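Long-range contact in probable transcriptional regulator, TetR family protein (Rhodococcus sp., PDB 3BJB), which probably binds cis-regulatory DNA through a helix-turn-helix motif and so regulates transcription, as other members of the TetR family do: residues H68-D79 with S131-F142. Numbering follows the deposited sequence.
Sequences HLFVAVMVDQID and SVPDAGKVDRAF
V138 packs as a knob into a hole made by V71, M74, V75 and I78, joining two nearly parallel helices of the all-helical TetR fold. Helix 66-86 follows the predicted helix-turn-helix, and its partner, helix 134-150, belongs to the C-terminal domain; the short segments cross at 18° with their axes 9.1 Å apart. Beta-branched V71, V75 and I78 present compact walls that the short V138 can enter, and M74 adds a longer, flexible chain. CG of M74 lies 4.0 Å from CG1 of V138, the two side chains meeting at about a right angle, and M74 also rests on M120 of helix 114-126. At the far end, I78 divides its branches between two turns of the other helix. CD1 approaches CB of V138, while CG2, the branch anti to the backbone N, packs beside A141, a residue small enough to admit it. The ring of F142, which also meets W170, borders the same branch, with F142 CD2 lying 4.1 Å from I78 CG2. Nearer the start of helix 134-150, V71 sends CG1 anti to its backbone N (chi1 162°), where it lies 3.4 Å from CB of D134. The carboxylate of D134 turns to the residue beside V71, bringing OD2 3.8 Å from CB of A72, whose small methyl lets it approach. Before that helix begins, V132 and H68 form a CH-pi contact. A flat ring suits this place because its face covers the valine while its ND1 hydrogen-bonds OG of S65, a bond that helps fix the rotation of the ring. Replacing H68 by an alanine would probably leave a gap over V132 CB and the S65 hydroxyl without its imidazole partner. CB of V132 stands over one face of the imidazole, 3.9 Å from its centroid and 20° off the ring normal, offset toward the rim.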
ATOM      1  N   HIS B  68      -0.765  16.608  -1.739  1.00 62.11           N
ATOM      2  CA  HIS B  68      -0.313  17.113  -3.048  1.00 61.87           C
ATOM      3  C   HIS B  68       1.198  17.272  -3.062  1.00 60.13           C
ATOM      4  O   HIS B  68       1.874  16.850  -4.003  1.00 61.40           O
ATOM      5  CB  HIS B  68      -0.899  18.500  -3.392  1.00 63.55           C
ATOM      6  CG  HIS B  68      -2.327  18.489  -3.845  1.00 64.31           C
ATOM      7  ND1 HIS B  68      -3.387  18.397  -2.965  1.00 64.40           N
ATOM      8  CD2 HIS B  68      -2.868  18.631  -5.080  1.00 64.65           C
ATOM      9  CE1 HIS B  68      -4.522  18.450  -3.645  1.00 64.64           C
ATOM     10  NE2 HIS B  68      -4.235  18.594  -4.928  1.00 64.78           N
ATOM     11  N   LEU B  69       1.716  17.933  -2.033  1.00 56.79           N
ATOM     12  CA  LEU B  69       3.127  18.235  -1.962  1.00 53.70           C
ATOM     13  C   LEU B  69       3.952  16.957  -1.979  1.00 53.86           C
ATOM     14  O   LEU B  69       4.847  16.811  -2.820  1.00 53.53           O
ATOM     15  CB  LEU B  69       3.429  19.094  -0.750  1.00 51.07           C
ATOM     16  CG  LEU B  69       4.876  19.276  -0.350  1.00 50.52           C
ATOM     17  CD1 LEU B  69       5.605  20.196  -1.352  1.00 50.62           C
ATOM     18  CD2 LEU B  69       4.875  19.861   1.064  1.00 49.90           C
ATOM     19  N   PHE B  70       3.629  16.004  -1.099  1.00 53.23           N
ATOM     20  CA  PHE B  70       4.393  14.754  -1.077  1.00 52.51           C
ATOM     21  C   PHE B  70       4.244  13.815  -2.282  1.00 52.03           C
ATOM     22  O   PHE B  70       5.105  12.982  -2.540  1.00 51.48           O
ATOM     23  CB  PHE B  70       4.216  14.054   0.246  1.00 53.27           C
ATOM     24  CG  PHE B  70       4.891  14.749   1.326  1.00 53.01           C
ATOM     25  CD1 PHE B  70       6.266  14.709   1.423  1.00 52.09           C
ATOM     26  CD2 PHE B  70       4.159  15.500   2.248  1.00 54.02           C
ATOM     27  CE1 PHE B  70       6.925  15.401   2.450  1.00 52.93           C
ATOM     28  CE2 PHE B  70       4.808  16.184   3.277  1.00 53.33           C
ATOM     29  CZ  PHE B  70       6.190  16.141   3.365  1.00 53.23           C
ATOM     30  N   VAL B  71       3.179  13.988  -3.043  1.00 53.13           N
ATOM     31  CA  VAL B  71       3.044  13.322  -4.323  1.00 54.08           C
ATOM     32  C   VAL B  71       4.015  13.941  -5.317  1.00 54.49           C
ATOM     33  O   VAL B  71       4.709  13.228  -6.034  1.00 54.10           O
ATOM     34  CB  VAL B  71       1.609  13.411  -4.838  1.00 54.62           C
ATOM     35  CG1 VAL B  71       1.558  13.119  -6.348  1.00 55.83           C
ATOM     36  CG2 VAL B  71       0.720  12.446  -4.057  1.00 54.38           C
ATOM     37  N   ALA B  72       4.086  15.267  -5.341  1.00 54.98           N
ATOM     38  CA  ALA B  72       5.078  15.971  -6.155  1.00 54.90           C
ATOM     39  C   ALA B  72       6.503  15.641  -5.699  1.00 56.67           C
ATOM     40  O   ALA B  72       7.403  15.609  -6.528  1.00 57.63           O
ATOM     41  CB  ALA B  72       4.845  17.483  -6.118  1.00 53.03           C
ATOM     42  N   VAL B  73       6.721  15.424  -4.395  1.00 58.16           N
ATOM     43  CA  VAL B  73       8.062  15.052  -3.906  1.00 59.61           C
ATOM     44  C   VAL B  73       8.418  13.689  -4.469  1.00 61.78           C
ATOM     45  O   VAL B  73       9.497  13.523  -5.005  1.00 62.91           O
ATOM     46  CB  VAL B  73       8.207  15.063  -2.355  1.00 58.33           C
ATOM     47  CG1 VAL B  73       9.385  14.223  -1.912  1.00 58.07           C
ATOM     48  CG2 VAL B  73       8.383  16.472  -1.827  1.00 57.69           C
HETATM   49  N   MSE B  74       7.498  12.732  -4.361  1.00 64.72           N
HETATM   50  CA  MSE B  74       7.634  11.404  -4.959  1.00 67.18           C
HETATM   51  C   MSE B  74       7.975  11.420  -6.482  1.00 67.04           C
HETATM   52  O   MSE B  74       8.897  10.747  -6.927  1.00 66.40           O
HETATM   53  CB  MSE B  74       6.354  10.629  -4.696  1.00 70.97           C
HETATM   54  CG  MSE B  74       6.254   9.315  -5.422  1.00 76.73           C
HETATM   55 SE   MSE B  74       6.855   7.800  -4.358  1.00 84.27          SE
HETATM   56  CE  MSE B  74       8.777   8.156  -4.327  1.00 81.94           C
ATOM     57  N   VAL B  75       7.230  12.200  -7.261  1.00 66.12           N
ATOM     58  CA  VAL B  75       7.454  12.354  -8.703  1.00 65.08           C
ATOM     59  C   VAL B  75       8.862  12.870  -9.003  1.00 65.95           C
ATOM     60  O   VAL B  75       9.558  12.331  -9.896  1.00 66.39           O
ATOM     61  CB  VAL B  75       6.365  13.272  -9.333  1.00 64.07           C
ATOM     62  CG1 VAL B  75       6.788  13.834 -10.679  1.00 62.97           C
ATOM     63  CG2 VAL B  75       5.051  12.524  -9.438  1.00 62.96           C
ATOM     64  N   ASP B  76       9.285  13.900  -8.262  1.00 65.12           N
ATOM     65  CA  ASP B  76      10.667  14.399  -8.332  1.00 64.56           C
ATOM     66  C   ASP B  76      11.695  13.309  -7.984  1.00 64.17           C
ATOM     67  O   ASP B  76      12.766  13.238  -8.589  1.00 64.38           O
ATOM     68  CB  ASP B  76      10.851  15.609  -7.406  1.00 64.90           C
ATOM     69  CG  ASP B  76      12.310  16.091  -7.326  1.00 64.99           C
ATOM     70  OD1 ASP B  76      12.846  16.633  -8.333  1.00 64.16           O
ATOM     71  OD2 ASP B  76      12.904  15.933  -6.233  1.00 64.59           O
ATOM     72  N   GLN B  77      11.353  12.450  -7.032  1.00 63.25           N
ATOM     73  CA  GLN B  77      12.285  11.435  -6.538  1.00 63.83           C
ATOM     74  C   GLN B  77      12.349  10.210  -7.425  1.00 64.31           C
ATOM     75  O   GLN B  77      13.353   9.506  -7.460  1.00 63.74           O
ATOM     76  CB  GLN B  77      11.922  11.042  -5.110  1.00 63.76           C
ATOM     77  CG  GLN B  77      12.287  12.130  -4.132  1.00 63.29           C
ATOM     78  CD  GLN B  77      13.714  12.008  -3.717  1.00 63.31           C
ATOM     79  OE1 GLN B  77      14.137  10.934  -3.248  1.00 62.80           O
ATOM     80  NE2 GLN B  77      14.482  13.091  -3.883  1.00 62.53           N
ATOM     81  N   ILE B  78      11.257   9.959  -8.122  1.00 65.78           N
ATOM     82  CA  ILE B  78      11.209   8.943  -9.127  1.00 68.14           C
ATOM     83  C   ILE B  78      11.959   9.456 -10.352  1.00 69.19           C
ATOM     84  O   ILE B  78      12.690   8.698 -10.984  1.00 69.36           O
ATOM     85  CB  ILE B  78       9.754   8.551  -9.470  1.00 68.72           C
ATOM     86  CG1 ILE B  78       9.218   7.594  -8.401  1.00 69.05           C
ATOM     87  CG2 ILE B  78       9.672   7.919 -10.883  1.00 69.50           C
ATOM     88  CD1 ILE B  78       7.682   7.431  -8.436  1.00 69.60           C
ATOM     89  N   ASP B  79      11.804  10.740 -10.667  1.00 70.89           N
ATOM     90  CA  ASP B  79      12.522  11.326 -11.802  1.00 72.44           C
ATOM     91  C   ASP B  79      14.018  11.267 -11.548  1.00 73.86           C
ATOM     92  O   ASP B  79      14.789  11.007 -12.467  1.00 73.01           O
ATOM     93  CB  ASP B  79      12.106  12.783 -12.058  1.00 72.52           C
ATOM     94  CG  ASP B  79      10.699  12.920 -12.673  1.00 72.83           C
ATOM     95  OD1 ASP B  79      10.128  11.916 -13.180  1.00 72.22           O
ATOM     96  OD2 ASP B  79      10.169  14.063 -12.650  1.00 72.46           O
ATOM     97  N   SER B 131      -8.631  13.969  -7.648  1.00 81.41           N
ATOM     98  CA  SER B 131      -8.415  15.157  -6.803  1.00 81.52           C
ATOM     99  C   SER B 131      -6.996  15.731  -6.856  1.00 81.05           C
ATOM    100  O   SER B 131      -6.816  16.957  -6.826  1.00 80.71           O
ATOM    101  CB  SER B 131      -8.832  14.895  -5.347  1.00 81.60           C
ATOM    102  OG  SER B 131      -8.960  13.515  -5.083  1.00 82.25           O
ATOM    103  N   VAL B 132      -5.999  14.848  -6.908  1.00 80.39           N
ATOM    104  CA  VAL B 132      -4.613  15.268  -7.040  1.00 79.55           C
ATOM    105  C   VAL B 132      -4.042  14.624  -8.290  1.00 79.80           C
ATOM    106  O   VAL B 132      -3.731  13.431  -8.293  1.00 80.01           O
ATOM    107  CB  VAL B 132      -3.769  15.047  -5.737  1.00 79.42           C
ATOM    108  CG1 VAL B 132      -4.509  14.195  -4.709  1.00 78.14           C
ATOM    109  CG2 VAL B 132      -2.359  14.513  -6.045  1.00 79.46           C
ATOM    110  N   PRO B 133      -3.952  15.420  -9.374  1.00 79.64           N
ATOM    111  CA  PRO B 133      -3.650  14.984 -10.735  1.00 78.86           C
ATOM    112  C   PRO B 133      -2.182  14.651 -10.974  1.00 78.25           C
ATOM    113  O   PRO B 133      -1.820  14.283 -12.089  1.00 78.93           O
ATOM    114  CB  PRO B 133      -4.049  16.201 -11.590  1.00 79.15           C
ATOM    115  CG  PRO B 133      -4.739  17.156 -10.661  1.00 79.34           C
ATOM    116  CD  PRO B 133      -4.154  16.878  -9.322  1.00 79.38           C
ATOM    117  N   ASP B 134      -1.347  14.806  -9.952  1.00 76.74           N
ATOM    118  CA  ASP B 134       0.034  14.359 -10.013  1.00 75.49           C
ATOM    119  C   ASP B 134       0.088  12.887  -9.599  1.00 75.16           C
ATOM    120  O   ASP B 134       1.124  12.229  -9.746  1.00 75.12           O
ATOM    121  CB  ASP B 134       0.911  15.162  -9.033  1.00 76.10           C
ATOM    122  CG  ASP B 134       1.659  16.325  -9.683  1.00 76.21           C
ATOM    123  OD1 ASP B 134       1.689  16.421 -10.934  1.00 77.18           O
ATOM    124  OD2 ASP B 134       2.242  17.144  -8.924  1.00 75.14           O
ATOM    125  N   ALA B 135      -1.017  12.375  -9.055  1.00 73.28           N
ATOM    126  CA  ALA B 135      -1.031  11.018  -8.510  1.00 71.24           C
ATOM    127  C   ALA B 135      -0.804  10.021  -9.630  1.00 69.99           C
ATOM    128  O   ALA B 135      -0.024   9.093  -9.467  1.00 69.07           O
ATOM    129  CB  ALA B 135      -2.342  10.731  -7.776  1.00 71.39           C
ATOM    130  N   GLY B 136      -1.478  10.234 -10.769  1.00 68.94           N
ATOM    131  CA  GLY B 136      -1.215   9.464 -11.994  1.00 67.70           C
ATOM    132  C   GLY B 136       0.240   9.477 -12.446  1.00 66.37           C
ATOM    133  O   GLY B 136       0.847   8.419 -12.601  1.00 65.57           O
ATOM    134  N   LYS B 137       0.790  10.677 -12.648  1.00 65.91           N
ATOM    135  CA  LYS B 137       2.198  10.883 -13.011  1.00 65.47           C
ATOM    136  C   LYS B 137       3.204   9.892 -12.431  1.00 65.16           C
ATOM    137  O   LYS B 137       4.154   9.544 -13.109  1.00 66.06           O
ATOM    138  CB  LYS B 137       2.666  12.275 -12.609  1.00 66.14           C
ATOM    139  CG  LYS B 137       2.324  13.371 -13.571  1.00 67.01           C
ATOM    140  CD  LYS B 137       3.344  14.513 -13.467  1.00 67.97           C
ATOM    141  CE  LYS B 137       2.854  15.768 -14.181  1.00 67.85           C
ATOM    142  NZ  LYS B 137       2.684  15.518 -15.633  1.00 67.87           N
ATOM    143  N   VAL B 138       3.029   9.453 -11.188  1.00 64.38           N
ATOM    144  CA  VAL B 138       4.037   8.590 -10.582  1.00 64.43           C
ATOM    145  C   VAL B 138       4.031   7.194 -11.194  1.00 64.33           C
ATOM    146  O   VAL B 138       5.088   6.624 -11.452  1.00 64.72           O
ATOM    147  CB  VAL B 138       3.984   8.514  -9.017  1.00 65.05           C
ATOM    148  CG1 VAL B 138       3.604   9.866  -8.400  1.00 63.40           C
ATOM    149  CG2 VAL B 138       3.084   7.337  -8.510  1.00 64.73           C
ATOM    150  N   ASP B 139       2.842   6.657 -11.437  1.00 64.01           N
ATOM    151  CA  ASP B 139       2.701   5.389 -12.142  1.00 64.10           C
ATOM    152  C   ASP B 139       3.384   5.486 -13.501  1.00 62.42           C
ATOM    153  O   ASP B 139       4.116   4.585 -13.883  1.00 60.04           O
ATOM    154  CB  ASP B 139       1.228   5.044 -12.361  1.00 66.03           C
ATOM    155  CG  ASP B 139       0.365   5.379 -11.164  1.00 67.79           C
ATOM    156  OD1 ASP B 139       0.888   5.350 -10.001  1.00 69.31           O
ATOM    157  OD2 ASP B 139      -0.832   5.699 -11.404  1.00 67.44           O
ATOM    158  N   ARG B 140       3.137   6.596 -14.193  1.00 61.28           N
ATOM    159  CA  ARG B 140       3.671   6.849 -15.522  1.00 62.24           C
ATOM    160  C   ARG B 140       5.193   6.970 -15.506  1.00 62.05           C
ATOM    161  O   ARG B 140       5.889   6.338 -16.323  1.00 60.56           O
ATOM    162  CB  ARG B 140       3.048   8.114 -16.129  1.00 61.91           C
ATOM    163  CG  ARG B 140       1.599   7.981 -16.603  1.00 62.50           C
ATOM    164  CD  ARG B 140       1.177   9.201 -17.503  1.00 63.32           C
ATOM    165  NE  ARG B 140       1.197  10.454 -16.733  1.00 64.14           N
ATOM    166  CZ  ARG B 140       1.258  11.686 -17.230  1.00 63.98           C
ATOM    167  NH1 ARG B 140       1.280  11.909 -18.550  1.00 65.77           N
ATOM    168  NH2 ARG B 140       1.275  12.713 -16.391  1.00 63.22           N
ATOM    169  N   ALA B 141       5.710   7.759 -14.564  1.00 62.32           N
ATOM    170  CA  ALA B 141       7.143   8.034 -14.516  1.00 62.20           C
ATOM    171  C   ALA B 141       7.834   6.740 -14.224  1.00 62.03           C
ATOM    172  O   ALA B 141       8.875   6.448 -14.781  1.00 62.01           O
ATOM    173  CB  ALA B 141       7.480   9.063 -13.461  1.00 61.97           C
ATOM    174  N   PHE B 142       7.200   5.944 -13.383  1.00 63.02           N
ATOM    175  CA  PHE B 142       7.780   4.703 -12.957  1.00 64.18           C
ATOM    176  C   PHE B 142       7.821   3.731 -14.103  1.00 63.10           C
ATOM    177  O   PHE B 142       8.884   3.394 -14.619  1.00 64.10           O
ATOM    178  CB  PHE B 142       7.001   4.142 -11.782  1.00 68.04           C
ATOM    179  CG  PHE B 142       7.862   3.457 -10.812  1.00 69.71           C
ATOM    180  CD1 PHE B 142       7.417   2.335 -10.137  1.00 71.07           C
ATOM    181  CD2 PHE B 142       9.164   3.900 -10.611  1.00 71.08           C
ATOM    182  CE1 PHE B 142       8.264   1.653  -9.233  1.00 73.24           C
ATOM    183  CE2 PHE B 142      10.047   3.237  -9.719  1.00 72.42           C
ATOM    184  CZ  PHE B 142       9.597   2.113  -9.013  1.00 72.42           C
TER